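Local coordinates for uncharacterized protein HtdX (Mycobacterium tuberculosis, PDB 4OOB), which catalyses the reversible hydration of trans-2-enoyl-CoA to (3R)-3-hydroxyacyl-CoA over a broad range of chain lengths, preferring C8 to C12 substrates, at residues Ala25-Ala28 against Gly32-Tyr35. Sequence-based numbering, arbitrary orientation.
Sequences AAYA and GLRY
Ala-28, in the last turn of helix 21-31, meets residues 33 to 35 with both its carbonyl and its methyl group, and the helix closes in a Schellman motif with Gly-32 as C-prime residue. The evidence is the bond from Leu-33 N to Ala-28 O, 2.8 Å long with an N-H...O angle of 154°, together with the positive phi of Gly-32. Past this turn the chain doubles back along the last turns of the helix. Ala-28 CB lies 3.5 Å from Leu-33 O and also rests against Tyr-35 N, so the methyl is pressed against main chain as much as side chain. Its side-chain neighbour is Tyr-35 CB, 3.9 Å from Ala-28 CB. One turn earlier, Ala-25 CB stands over the face of the Tyr-35 ring, 3.8 Å from its centroid and only 5° off the normal, a CH-pi contact. Tyr-35 CG is anti to the backbone N (chi1 177°), which carries the ring back along the helix, where it also touches Pro-21 and Val-24. The buried Leu-33 side chain touches Ala-198 and Leu-201, and its CD2 approaches Tyr-27 CE1 obliquely at 4.4 Å. The Leu-33 N to Ala-28 O bond, one of the backbone bonds of the Schellman motif, thus ties the reversing chain to the helix end, while Arg-34 N bonds Glu-205; beyond that tie, the two segments meet largely through van der Waals contacts of alanine methyls with main chain and with the tyrosine ring.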
ATOM      1  N   ALA A  25      -6.371 -14.493   6.615  1.00 21.99           N
ATOM      2  CA  ALA A  25      -5.751 -14.839   7.912  1.00 22.78           C
ATOM      3  C   ALA A  25      -4.261 -14.668   7.830  1.00 21.46           C
ATOM      4  O   ALA A  25      -3.649 -14.140   8.725  1.00 21.80           O
ATOM      5  CB  ALA A  25      -6.080 -16.281   8.325  1.00 22.23           C
ATOM      6  N   ALA A  26      -3.688 -15.129   6.730  1.00 21.25           N
ATOM      7  CA  ALA A  26      -2.241 -15.110   6.580  1.00 20.62           C
ATOM      8  C   ALA A  26      -1.769 -13.680   6.480  1.00 19.46           C
ATOM      9  O   ALA A  26      -0.718 -13.370   7.013  1.00 19.77           O
ATOM     10  CB  ALA A  26      -1.803 -15.909   5.355  1.00 20.30           C
ATOM     11  N   TYR A  27      -2.551 -12.848   5.777  1.00 19.15           N
ATOM     12  CA  TYR A  27      -2.304 -11.400   5.598  1.00 18.44           C
ATOM     13  C   TYR A  27      -2.432 -10.664   6.911  1.00 18.23           C
ATOM     14  O   TYR A  27      -1.572  -9.859   7.275  1.00 17.59           O
ATOM     15  CB  TYR A  27      -3.296 -10.792   4.556  1.00 17.80           C
ATOM     16  CG  TYR A  27      -3.265  -9.255   4.368  1.00 17.26           C
ATOM     17  CD1 TYR A  27      -3.961  -8.384   5.234  1.00 17.43           C
ATOM     18  CD2 TYR A  27      -2.573  -8.671   3.303  1.00 17.22           C
ATOM     19  CE1 TYR A  27      -3.960  -6.998   5.034  1.00 16.44           C
ATOM     20  CE2 TYR A  27      -2.569  -7.302   3.097  1.00 16.54           C
ATOM     21  CZ  TYR A  27      -3.247  -6.457   3.969  1.00 16.16           C
ATOM     22  OH  TYR A  27      -3.228  -5.088   3.742  1.00 15.31           O
ATOM     23  N   ALA A  28      -3.539 -10.884   7.606  1.00 19.18           N
ATOM     24  CA  ALA A  28      -3.683 -10.309   8.921  1.00 19.41           C
ATOM     25  C   ALA A  28      -2.476 -10.715   9.788  1.00 20.29           C
ATOM     26  O   ALA A  28      -1.882  -9.853  10.434  1.00 22.65           O
ATOM     27  CB  ALA A  28      -4.995 -10.742   9.542  1.00 20.16           C
ATOM     28  N   GLY A  32       0.262  -7.956  11.143  1.00 17.67           N
ATOM     29  CA  GLY A  32      -0.047  -7.742  12.546  1.00 18.92           C
ATOM     30  C   GLY A  32      -1.440  -7.149  12.761  1.00 20.71           C
ATOM     31  O   GLY A  32      -1.658  -6.379  13.685  1.00 24.47           O
ATOM     32  N   LEU A  33      -2.375  -7.447  11.879  1.00 20.76           N
ATOM     33  CA  LEU A  33      -3.692  -6.873  11.928  1.00 20.03           C
ATOM     34  C   LEU A  33      -4.635  -7.991  12.378  1.00 21.45           C
ATOM     35  O   LEU A  33      -4.210  -9.145  12.517  1.00 21.55           O
ATOM     36  CB  LEU A  33      -4.034  -6.368  10.544  1.00 20.40           C
ATOM     37  CG  LEU A  33      -4.012  -4.882  10.237  1.00 20.74           C
ATOM     38  CD1 LEU A  33      -3.001  -4.045  11.013  1.00 21.04           C
ATOM     39  CD2 LEU A  33      -3.832  -4.675   8.760  1.00 20.39           C
ATOM     40  N   ARG A  34      -5.886  -7.656  12.647  1.00 21.93           N
ATOM     41  CA  ARG A  34      -6.794  -8.571  13.307  1.00 23.37           C
ATOM     42  C   ARG A  34      -7.520  -9.378  12.231  1.00 22.63           C
ATOM     43  O   ARG A  34      -7.981  -8.813  11.274  1.00 22.78           O
ATOM     44  CB  ARG A  34      -7.789  -7.788  14.154  1.00 25.62           C
ATOM     45  CG  ARG A  34      -8.387  -8.592  15.301  1.00 29.27           C
ATOM     46  CD  ARG A  34      -9.646  -7.953  15.867  1.00 30.44           C
ATOM     47  NE  ARG A  34     -10.791  -8.363  15.068  1.00 34.88           N
ATOM     48  CZ  ARG A  34     -11.629  -9.360  15.354  1.00 40.21           C
ATOM     49  NH1 ARG A  34     -11.505 -10.083  16.474  1.00 43.79           N
ATOM     50  NH2 ARG A  34     -12.628  -9.634  14.512  1.00 40.90           N
ATOM     51  N   TYR A  35      -7.562 -10.693  12.365  1.00 22.12           N
ATOM     52  CA  TYR A  35      -8.335 -11.544  11.498  1.00 22.85           C
ATOM     53  C   TYR A  35      -9.711 -11.698  12.120  1.00 23.09           C
ATOM     54  O   TYR A  35      -9.812 -12.109  13.266  1.00 23.81           O
ATOM     55  CB  TYR A  35      -7.671 -12.931  11.332  1.00 24.28           C
ATOM     56  CG  TYR A  35      -8.490 -13.895  10.479  1.00 26.46           C
ATOM     57  CD1 TYR A  35      -8.980 -13.490   9.225  1.00 26.78           C
ATOM     58  CD2 TYR A  35      -8.793 -15.207  10.913  1.00 26.92           C
ATOM     59  CE1 TYR A  35      -9.726 -14.346   8.436  1.00 29.46           C
ATOM     60  CE2 TYR A  35      -9.565 -16.067  10.129  1.00 28.01           C
ATOM     61  CZ  TYR A  35     -10.030 -15.630   8.890  1.00 29.82           C
ATOM     62  OH  TYR A  35     -10.787 -16.421   8.055  1.00 33.28           O
TER